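Local coordinates for long form salivary protein D7L1 (Culex quinquefasciatus, PDB 6V4C) that binds and sequesters adenine nucleotides, most tightly ATP and ADP, and inhibits platelet aggregation and hemostasis during mosquito blood feeding on vertebrates, at residues K77-V82 with D134-K139; E9-E14 with E54-Y59; A91-K96 with N116-V121. All coordinates share one frame; numbering follows the deposited sequence.

Overall arrangement
The three contacts join different pairs of helical elements in the PBP/GOBP-type fold. Interaction 2 lies nearest the middle of the chain and is largely apolar, with V11 and L56 buried. Interaction 1 is mixed: an apolar contact at I136 and a salt bridge on the exposed side. Interaction 3 is a thin surface contact in which the E93 carboxylate meets N118 and the methyl of A117. Interactions 1 and 2 both touch ADP, and they meet where the hydroxyl of Y137 packs near the backbone of E9. Interactions 1 and 3 touch through V82 and V121, and interactions 2 and 3 through M58 and L94. All three centres are about 17 to 20 Å apart.

Interaction 1. Residues K77-V82 with D134-K139. With ADP (adenosine-5'-diphosphate), chain B; EDO (1,2-ethanediol), chain K.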
loop_
_atom_site.group_PDB
_atom_site.type_symbol
_atom_site.label_atom_id
_atom_site.label_comp_id
_atom_site.label_asym_id
_atom_site.label_seq_id
_atom_site.Cartn_x
_atom_site.Cartn_y
_atom_site.Cartn_z
ATOM N N LYS A 77 -17.319 -4.178 -12.335
ATOM C CA LYS A 77 -18.307 -5.231 -12.547
ATOM C C LYS A 77 -17.952 -6.104 -13.743
ATOM O O LYS A 77 -18.287 -7.292 -13.764
ATOM C CB LYS A 77 -19.709 -4.637 -12.704
ATOM C CG LYS A 77 -19.990 -4.021 -14.067
ATOM N N SER A 78 -17.262 -5.547 -14.736
ATOM C CA SER A 78 -16.846 -6.340 -15.886
ATOM C C SER A 78 -15.754 -7.344 -15.543
ATOM O O SER A 78 -15.428 -8.188 -16.386
ATOM C CB SER A 78 -16.374 -5.428 -17.020
ATOM O OG SER A 78 -15.206 -4.720 -16.652
ATOM N N ASP A 79 -15.193 -7.282 -14.336
ATOM C CA ASP A 79 -14.097 -8.157 -13.941
ATOM C C ASP A 79 -14.306 -8.882 -12.620
ATOM O O ASP A 79 -13.681 -9.931 -12.418
ATOM C CB ASP A 79 -12.778 -7.373 -13.866
ATOM C CG ASP A 79 -12.282 -6.943 -15.230
ATOM O OD1 ASP A 79 -12.198 -7.810 -16.125
ATOM O OD2 ASP A 79 -11.985 -5.742 -15.410
ATOM N N ASN A 80 -15.150 -8.373 -11.718
ATOM C CA ASN A 80 -15.268 -8.985 -10.398
ATOM C C ASN A 80 -15.994 -10.325 -10.425
ATOM O O ASN A 80 -15.865 -11.098 -9.468
ATOM C CB ASN A 80 -15.908 -8.019 -9.391
ATOM C CG ASN A 80 -17.254 -7.483 -9.853
ATOM O OD1 ASN A 80 -18.009 -8.166 -10.548
ATOM N ND2 ASN A 80 -17.560 -6.253 -9.463
ATOM N N GLY A 81 -16.735 -10.622 -11.489
ATOM C CA GLY A 81 -17.418 -11.898 -11.585
ATOM C C GLY A 81 -18.593 -12.060 -10.644
ATOM O O GLY A 81 -18.974 -13.192 -10.330
ATOM N N VAL A 82 -19.178 -10.956 -10.186
ATOM C CA VAL A 82 -20.303 -10.968 -9.258
ATOM C C VAL A 82 -21.517 -10.390 -9.974
ATOM O O VAL A 82 -21.418 -9.345 -10.628
ATOM C CB VAL A 82 -19.986 -10.166 -7.980
ATOM C CG1 VAL A 82 -21.171 -10.192 -7.024
ATOM C CG2 VAL A 82 -18.738 -10.709 -7.306
ATOM N N ASP A 134 -5.574 -10.486 -11.073
ATOM C CA ASP A 134 -4.616 -10.693 -12.153
ATOM C C ASP A 134 -5.193 -10.316 -13.510
ATOM O O ASP A 134 -4.468 -9.793 -14.363
ATOM C CB ASP A 134 -4.106 -12.136 -12.138
ATOM C CG ASP A 134 -3.193 -12.410 -10.959
ATOM O OD1 ASP A 134 -2.638 -11.436 -10.398
ATOM O OD2 ASP A 134 -3.027 -13.592 -10.590
ATOM N N ALA A 135 -6.486 -10.569 -13.730
ATOM C CA ALA A 135 -7.110 -10.161 -14.984
ATOM C C ALA A 135 -7.095 -8.645 -15.133
ATOM O O ALA A 135 -6.823 -8.120 -16.220
ATOM C CB ALA A 135 -8.538 -10.702 -15.061
ATOM N N ILE A 136 -7.370 -7.924 -14.046
ATOM C CA ILE A 136 -7.341 -6.464 -14.097
ATOM C C ILE A 136 -5.933 -5.960 -14.398
ATOM O O ILE A 136 -5.747 -5.056 -15.223
ATOM C CB ILE A 136 -7.920 -5.872 -12.800
ATOM C CG1 ILE A 136 -9.415 -6.186 -12.704
ATOM C CG2 ILE A 136 -7.657 -4.366 -12.722
ATOM C CD1 ILE A 136 -10.038 -5.808 -11.379
ATOM N N TYR A 137 -4.920 -6.543 -13.746
ATOM C CA TYR A 137 -3.539 -6.161 -14.028
ATOM C C TYR A 137 -3.206 -6.366 -15.500
ATOM O O TYR A 137 -2.599 -5.498 -16.139
ATOM C CB TYR A 137 -2.572 -6.964 -13.157
ATOM C CG TYR A 137 -2.548 -6.593 -11.690
ATOM C CD1 TYR A 137 -3.073 -5.387 -11.239
ATOM C CD2 TYR A 137 -1.985 -7.452 -10.757
ATOM C CE1 TYR A 137 -3.048 -5.056 -9.889
ATOM C CE2 TYR A 137 -1.952 -7.131 -9.415
ATOM C CZ TYR A 137 -2.486 -5.934 -8.985
ATOM O OH TYR A 137 -2.443 -5.628 -7.646
ATOM N N LYS A 138 -3.590 -7.520 -16.058
ATOM C CA LYS A 138 -3.262 -7.808 -17.451
ATOM C C LYS A 138 -3.922 -6.812 -18.392
ATOM O O LYS A 138 -3.326 -6.407 -19.396
ATOM C CB LYS A 138 -3.679 -9.234 -17.811
ATOM C CG LYS A 138 -2.756 -10.309 -17.265
ATOM C CD LYS A 138 -3.122 -11.675 -17.828
ATOM C CE LYS A 138 -2.373 -12.788 -17.106
ATOM N NZ LYS A 138 -0.904 -12.603 -17.171
ATOM N N LYS A 139 -5.151 -6.404 -18.083
ATOM C CA LYS A 139 -5.873 -5.479 -18.942
ATOM C C LYS A 139 -5.527 -4.021 -18.673
ATOM O O LYS A 139 -5.905 -3.159 -19.474
ATOM C CB LYS A 139 -7.380 -5.695 -18.800
ATOM C CG LYS A 139 -7.847 -7.062 -19.271
ATOM C CD LYS A 139 -9.341 -7.083 -19.543
ATOM C CE LYS A 139 -10.105 -7.671 -18.380
ATOM N NZ LYS A 139 -11.577 -7.674 -18.632
HETATM P PB ADP B . -1.476 -15.273 -4.692
HETATM O O1B ADP B . -1.562 -15.847 -5.942
HETATM O O2B ADP B . -1.234 -16.191 -3.646
HETATM O O3B ADP B . -2.572 -14.499 -4.412
HETATM P PA ADP B . 1.181 -14.674 -3.676
HETATM O O1A ADP B . 2.375 -15.397 -4.205
HETATM O O2A ADP B . 0.755 -15.279 -2.471
HETATM O O3A ADP B . -0.005 -14.641 -4.665
HETATM O "O5'" ADP B . 1.109 -13.161 -3.508
HETATM C "C5'" ADP B . -0.075 -12.493 -3.133
HETATM C "C4'" ADP B . 0.210 -11.142 -2.519
HETATM O "O4'" ADP B . 0.351 -10.143 -3.496
HETATM C "C3'" ADP B . -0.888 -10.493 -1.707
HETATM O "O3'" ADP B . -0.906 -10.929 -0.388
HETATM C "C2'" ADP B . -0.676 -8.989 -1.854
HETATM O "O2'" ADP B . -0.082 -8.479 -0.737
HETATM C "C1'" ADP B . 0.364 -8.905 -2.922
HETATM N N9 ADP B . 0.105 -7.948 -3.952
HETATM C C8 ADP B . -0.986 -7.909 -4.694
HETATM N N7 ADP B . -0.979 -7.002 -5.580
HETATM C C5 ADP B . 0.195 -6.373 -5.421
HETATM C C6 ADP B . 0.807 -5.306 -6.068
HETATM N N6 ADP B . 0.290 -4.640 -7.042
HETATM N N1 ADP B . 1.989 -4.923 -5.652
HETATM C C2 ADP B . 2.531 -5.552 -4.656
HETATM N N3 ADP B . 2.072 -6.556 -4.000
HETATM C C4 ADP B . 0.889 -6.949 -4.415
HETATM C C1 EDO K . -13.959 -14.063 -11.149
HETATM O O1 EDO K . -13.030 -15.036 -10.777
HETATM C C2 EDO K . -13.612 -13.896 -12.523
HETATM O O2 EDO K . -14.176 -12.925 -13.203
#
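D79 reaches from the helical turn 77-80 to helix 130-139, where it meets I136 and K139. Its CB packs against I136, 3.8 Å from CG1, with CD1 of the same isoleucine also close. Beyond CB, the first torsion (chi1 -70°) sets CG beside the backbone N and anti to the carbonyl carbon. This carries the carboxylate between the two partners. OD2 stays over the isoleucine, 3.8 Å from I136 CG1. OD1 takes the charge contact: K139 NZ lies 2.6 Å from D79 OD1, a short salt bridge made on the syn lone pair. The lysine chain bends at chi3 (-99°) and comes from the direction opposite to the aspartate.

N80 closes the turn as an Asx turn, its OD1 accepting from V82 N at 3.0 Å. On helix 130-139, Y137 serves the ligand. Its OH donates to ADP N7 at 2.9 Å, with N7 in the plane of the ring at its edge. R133, one turn earlier, also bonds ADP.

The helix that presents Y137 to the adenine is thus tied to 77-80 by one ion pair and one apolar contact. K139 is exposed, so solvent probably weakens the charge attraction.

Interaction 2. Residues E9-E14 with E54-Y59. With ADP (adenosine-5'-diphosphate), chain B.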
loop_
_atom_site.group_PDB
_atom_site.type_symbol
_atom_site.label_atom_id
_atom_site.label_comp_id
_atom_site.label_asym_id
_atom_site.label_seq_id
_atom_site.Cartn_x
_atom_site.Cartn_y
_atom_site.Cartn_z
ATOM N N GLU A 9 -4.196 -2.903 -6.772
ATOM C CA GLU A 9 -2.951 -2.528 -6.106
ATOM C C GLU A 9 -3.221 -1.690 -4.862
ATOM O O GLU A 9 -2.581 -1.886 -3.821
ATOM C CB GLU A 9 -2.037 -1.774 -7.079
ATOM C CG GLU A 9 -0.668 -1.379 -6.507
ATOM C CD GLU A 9 -0.673 -0.028 -5.798
ATOM O OE1 GLU A 9 -1.658 0.730 -5.940
ATOM O OE2 GLU A 9 0.317 0.275 -5.100
ATOM N N GLU A 10 -4.132 -0.753 -4.962
ATOM C CA GLU A 10 -4.574 0.031 -3.808
ATOM C C GLU A 10 -5.164 -0.840 -2.708
ATOM O O GLU A 10 -4.827 -0.667 -1.678
ATOM C CB GLU A 10 -5.541 1.095 -4.198
ATOM C CG GLU A 10 -5.045 2.044 -5.170
ATOM C CD GLU A 10 -6.044 3.048 -5.635
ATOM O OE1 GLU A 10 -6.837 2.757 -6.334
ATOM O OE2 GLU A 10 -5.967 4.067 -5.240
ATOM N N VAL A 11 -5.984 -1.812 -3.009
ATOM C CA VAL A 11 -6.531 -2.636 -1.923
ATOM C C VAL A 11 -5.466 -3.486 -1.317
ATOM O O VAL A 11 -5.410 -3.546 -0.239
ATOM C CB VAL A 11 -7.720 -3.443 -2.394
ATOM C CG1 VAL A 11 -8.237 -4.297 -1.316
ATOM C CG2 VAL A 11 -8.742 -2.616 -3.061
ATOM N N ALA A 12 -4.589 -4.048 -2.137
ATOM C CA ALA A 12 -3.521 -4.880 -1.593
ATOM C C ALA A 12 -2.579 -4.068 -0.715
ATOM O O ALA A 12 -2.118 -4.551 0.328
ATOM C CB ALA A 12 -2.759 -5.567 -2.726
ATOM N N PHE A 13 -2.283 -2.829 -1.114
ATOM C CA PHE A 13 -1.465 -1.962 -0.272
ATOM C C PHE A 13 -2.126 -1.718 1.079
ATOM O O PHE A 13 -1.474 -1.813 2.127
ATOM C CB PHE A 13 -1.198 -0.633 -0.980
ATOM C CG PHE A 13 -0.246 0.271 -0.236
ATOM C CD1 PHE A 13 -0.709 1.162 0.722
ATOM C CD2 PHE A 13 1.115 0.225 -0.498
ATOM C CE1 PHE A 13 0.166 1.986 1.405
ATOM C CE2 PHE A 13 1.994 1.049 0.181
ATOM C CZ PHE A 13 1.519 1.929 1.133
ATOM N N GLU A 14 -3.422 -1.398 1.079
ATOM C CA GLU A 14 -4.097 -1.091 2.334
ATOM C C GLU A 14 -4.272 -2.336 3.195
ATOM O O GLU A 14 -4.129 -2.272 4.421
ATOM C CB GLU A 14 -5.440 -0.413 2.065
ATOM C CG GLU A 14 -5.330 0.905 1.302
ATOM C CD GLU A 14 -4.590 1.988 2.074
ATOM O OE1 GLU A 14 -4.520 1.905 3.320
ATOM O OE2 GLU A 14 -4.081 2.928 1.430
ATOM N N GLU A 54 -12.360 0.346 7.272
ATOM C CA GLU A 54 -12.151 1.783 7.129
ATOM C C GLU A 54 -11.211 2.086 5.967
ATOM O O GLU A 54 -11.479 2.984 5.159
ATOM C CB GLU A 54 -11.616 2.369 8.436
ATOM C CG GLU A 54 -12.547 2.187 9.632
ATOM C CD GLU A 54 -12.013 2.833 10.901
ATOM O OE1 GLU A 54 -12.712 3.696 11.474
ATOM O OE2 GLU A 54 -10.892 2.479 11.327
ATOM N N ALA A 55 -10.116 1.331 5.856
ATOM C CA ALA A 55 -9.164 1.560 4.773
ATOM C C ALA A 55 -9.777 1.282 3.406
ATOM O O ALA A 55 -9.412 1.931 2.420
ATOM C CB ALA A 55 -7.915 0.705 4.979
ATOM N N LEU A 56 -10.707 0.335 3.324
ATOM C CA LEU A 56 -11.368 0.007 2.070
ATOM C C LEU A 56 -12.625 0.836 1.830
ATOM O O LEU A 56 -13.336 0.588 0.851
ATOM C CB LEU A 56 -11.697 -1.489 2.005
ATOM C CG LEU A 56 -10.514 -2.454 2.128
ATOM C CD1 LEU A 56 -10.908 -3.855 1.684
ATOM C CD2 LEU A 56 -9.313 -1.947 1.351
ATOM N N GLY A 57 -12.913 1.806 2.695
ATOM C CA GLY A 57 -14.075 2.649 2.502
ATOM C C GLY A 57 -15.401 1.990 2.802
ATOM O O GLY A 57 -16.442 2.505 2.389
ATOM N N MET A 58 -15.397 0.857 3.508
ATOM C CA MET A 58 -16.648 0.205 3.873
ATOM C C MET A 58 -17.286 0.817 5.109
ATOM O O MET A 58 -18.502 0.697 5.284
ATOM C CB MET A 58 -16.424 -1.285 4.134
ATOM C CG MET A 58 -15.716 -2.032 3.024
ATOM S SD MET A 58 -15.590 -3.791 3.392
ATOM C CE MET A 58 -16.960 -4.437 2.445
ATOM N N TYR A 59 -16.499 1.466 5.966
ATOM C CA TYR A 59 -16.980 1.987 7.237
ATOM C C TYR A 59 -16.444 3.397 7.418
ATOM O O TYR A 59 -15.242 3.630 7.261
ATOM C CB TYR A 59 -16.501 1.090 8.385
ATOM C CG TYR A 59 -17.087 1.423 9.735
ATOM C CD1 TYR A 59 -18.386 1.054 10.060
ATOM C CD2 TYR A 59 -16.336 2.091 10.693
ATOM C CE1 TYR A 59 -18.924 1.352 11.296
ATOM C CE2 TYR A 59 -16.867 2.392 11.934
ATOM C CZ TYR A 59 -18.161 2.020 12.229
ATOM O OH TYR A 59 -18.695 2.317 13.461
HETATM P PB ADP B . -1.476 -15.273 -4.692
HETATM O O1B ADP B . -1.562 -15.847 -5.942
HETATM O O2B ADP B . -1.234 -16.191 -3.646
HETATM O O3B ADP B . -2.572 -14.499 -4.412
HETATM P PA ADP B . 1.181 -14.674 -3.676
HETATM O O1A ADP B . 2.375 -15.397 -4.205
HETATM O O2A ADP B . 0.755 -15.279 -2.471
HETATM O O3A ADP B . -0.005 -14.641 -4.665
HETATM O "O5'" ADP B . 1.109 -13.161 -3.508
HETATM C "C5'" ADP B . -0.075 -12.493 -3.133
HETATM C "C4'" ADP B . 0.210 -11.142 -2.519
HETATM O "O4'" ADP B . 0.351 -10.143 -3.496
HETATM C "C3'" ADP B . -0.888 -10.493 -1.707
HETATM O "O3'" ADP B . -0.906 -10.929 -0.388
HETATM C "C2'" ADP B . -0.676 -8.989 -1.854
HETATM O "O2'" ADP B . -0.082 -8.479 -0.737
HETATM C "C1'" ADP B . 0.364 -8.905 -2.922
HETATM N N9 ADP B . 0.105 -7.948 -3.952
HETATM C C8 ADP B . -0.986 -7.909 -4.694
HETATM N N7 ADP B . -0.979 -7.002 -5.580
HETATM C C5 ADP B . 0.195 -6.373 -5.421
HETATM C C6 ADP B . 0.807 -5.306 -6.068
HETATM N N6 ADP B . 0.290 -4.640 -7.042
HETATM N N1 ADP B . 1.989 -4.923 -5.652
HETATM C C2 ADP B . 2.531 -5.552 -4.656
HETATM N N3 ADP B . 2.072 -6.556 -4.000
HETATM C C4 ADP B . 0.889 -6.949 -4.415
#
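V11 and L56 form the tight part of this contact, where helix 8-22 meets the end of helix 45-55. V11 CG1 lies 3.7 Å from L56 CD2, and CD1 of the same leucine is only slightly farther off. The two side chains cross at about a right angle, and both residues are buried. With chi1 at 178°, CG1 is the V11 methyl that meets the leucine. L128 and Y126, from a loop, add to the apolar surroundings of V11 and L56 respectively.

The other side is looser. E14 and A55 are partly exposed, and their CB atoms are 4.0 Å apart. The glutamate chain bends at chi2 (-64°), which lays its carboxylate alongside the alanine methyl. E14 OE1 comes to 4.0 Å from A55 CB. No hydrogen bond joins the two segments.

A different face of helix 8-22 borders the nucleotide. A12 CB is 3.5 Å from ADP C8, and E9 CG is 3.4 Å from ADP N6. E9 OE2 is held by R192 and Y266.

G57 ends helix 45-55 in a Schellman motif with positive phi. The C18-C51 disulfide bridges the same two helices, a link characteristic of the odorant-binding protein fold.

Interaction 3. Residues A91-K96 with N116-V121; sequences ANELGK and NANKGV
E93 and N118 face each other across the surface where helix 84-94 comes near the end of helix 104-117, within the all-helical PBP/GOBP fold. The two backbones are well apart here; the closest CA atoms, those of E93 and A117, are 10.3 Å from each other. The glutamate therefore reaches about halfway across, and A117 and N118 point toward it from the other side. Its CG is anti to the backbone N (chi1 -175°), and the chain stays extended beyond that point. This sends the carboxylate straight out from helix 84-94.

N118 answers from the other segment, with its CA-bound side chain also directed across the gap. The two side chains approach at a slant. The carboxylate and amide planes are turned 71° apart, so the flat groups do not stack. E93 OE1 is 4.3 Å from N118 CG. Which end of the N118 amide faces the carboxylate is doubtful, so the nature of this polar contact stays open. A117 borders the carboxylate as well, with its CB 4.2 Å from E93 OE2.

Below this polar layer the helices are joined by apolar side chains. L94 is buried and packs on F111 and V114 of helix 104-117, and on M58 and F64. Next to the contact, V121 packs on K86 and I90, earlier in helix 84-94. N118 rests on the same two residues.

After N118 the chain turns into helix 121-125. G120, with positive phi, occupies the N-cap position, and V121 N donates to N118 O at 3.1 Å.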
loop_
_atom_site.group_PDB
_atom_site.type_symbol
_atom_site.label_atom_id
_atom_site.label_comp_id
_atom_site.label_asym_id
_atom_site.label_seq_id
_atom_site.Cartn_x
_atom_site.Cartn_y
_atom_site.Cartn_z
ATOM N N ALA A 91 -24.085 -4.942 -0.437
ATOM C CA ALA A 91 -23.997 -3.524 -0.102
ATOM C C ALA A 91 -25.063 -3.139 0.921
ATOM O O ALA A 91 -24.755 -2.571 1.976
ATOM C CB ALA A 91 -24.120 -2.676 -1.368
ATOM N N ASN A 92 -26.324 -3.466 0.635
ATOM C CA ASN A 92 -27.388 -3.214 1.601
ATOM C C ASN A 92 -27.274 -4.146 2.800
ATOM O O ASN A 92 -27.544 -3.740 3.936
ATOM C CB ASN A 92 -28.751 -3.365 0.929
ATOM C CG ASN A 92 -28.868 -2.542 -0.340
ATOM O OD1 ASN A 92 -28.377 -1.413 -0.409
ATOM N ND2 ASN A 92 -29.514 -3.105 -1.354
ATOM N N GLU A 93 -26.870 -5.398 2.566
ATOM C CA GLU A 93 -26.756 -6.365 3.654
ATOM C C GLU A 93 -25.714 -5.929 4.677
ATOM O O GLU A 93 -25.897 -6.126 5.885
ATOM C CB GLU A 93 -26.418 -7.743 3.079
ATOM C CG GLU A 93 -26.373 -8.880 4.084
ATOM C CD GLU A 93 -26.085 -10.219 3.421
ATOM O OE1 GLU A 93 -26.098 -10.281 2.172
ATOM O OE2 GLU A 93 -25.843 -11.207 4.146
ATOM N N LEU A 94 -24.614 -5.329 4.214
ATOM C CA LEU A 94 -23.613 -4.803 5.136
ATOM C C LEU A 94 -24.072 -3.509 5.796
ATOM O O LEU A 94 -23.720 -3.248 6.952
ATOM C CB LEU A 94 -22.283 -4.583 4.411
ATOM C CG LEU A 94 -21.261 -5.711 4.518
ATOM C CD1 LEU A 94 -20.208 -5.578 3.438
ATOM C CD2 LEU A 94 -20.615 -5.712 5.897
ATOM N N GLY A 95 -24.856 -2.701 5.087
ATOM C CA GLY A 95 -25.340 -1.444 5.622
ATOM C C GLY A 95 -26.511 -1.586 6.569
ATOM O O GLY A 95 -27.177 -0.599 6.892
ATOM N N LYS A 96 -26.777 -2.810 7.012
ATOM C CA LYS A 96 -27.777 -3.105 8.030
ATOM C C LYS A 96 -27.117 -3.692 9.271
ATOM O O LYS A 96 -27.677 -4.553 9.955
ATOM N N ASN A 116 -19.205 -14.661 6.030
ATOM C CA ASN A 116 -19.427 -16.102 6.025
ATOM C C ASN A 116 -20.687 -16.494 5.265
ATOM O O ASN A 116 -20.781 -17.632 4.794
ATOM C CB ASN A 116 -19.466 -16.635 7.459
ATOM C CG ASN A 116 -18.152 -16.433 8.191
ATOM O OD1 ASN A 116 -17.231 -15.802 7.672
ATOM N ND2 ASN A 116 -18.063 -16.962 9.405
ATOM N N ALA A 117 -21.653 -15.584 5.130
ATOM C CA ALA A 117 -22.867 -15.861 4.376
ATOM C C ALA A 117 -22.682 -15.697 2.875
ATOM O O ALA A 117 -23.533 -16.156 2.107
ATOM C CB ALA A 117 -24.004 -14.955 4.851
ATOM N N ASN A 118 -21.604 -15.045 2.442
ATOM C CA ASN A 118 -21.302 -14.849 1.028
ATOM C C ASN A 118 -19.794 -15.018 0.833
ATOM O O ASN A 118 -19.088 -14.115 0.396
ATOM C CB ASN A 118 -21.753 -13.470 0.554
ATOM C CG ASN A 118 -23.185 -13.152 0.943
ATOM O OD1 ASN A 118 -23.452 -12.700 2.057
ATOM N ND2 ASN A 118 -24.112 -13.375 0.020
ATOM N N LYS A 119 -19.293 -16.205 1.167
ATOM C CA LYS A 119 -17.854 -16.440 1.204
ATOM C C LYS A 119 -17.227 -16.197 -0.163
ATOM O O LYS A 119 -17.695 -16.715 -1.182
ATOM C CB LYS A 119 -17.573 -17.868 1.671
ATOM C CG LYS A 119 -16.483 -17.969 2.728
ATOM N N GLY A 120 -16.167 -15.385 -0.180
ATOM C CA GLY A 120 -15.435 -15.093 -1.392
ATOM C C GLY A 120 -15.950 -13.926 -2.204
ATOM O O GLY A 120 -15.239 -13.465 -3.108
ATOM N N VAL A 121 -17.153 -13.423 -1.920
ATOM C CA VAL A 121 -17.716 -12.356 -2.743
ATOM C C VAL A 121 -17.047 -11.021 -2.437
ATOM O O VAL A 121 -16.799 -10.216 -3.343
ATOM C CB VAL A 121 -19.246 -12.294 -2.593
ATOM C CG1 VAL A 121 -19.827 -11.268 -3.554
ATOM C CG2 VAL A 121 -19.856 -13.664 -2.839
#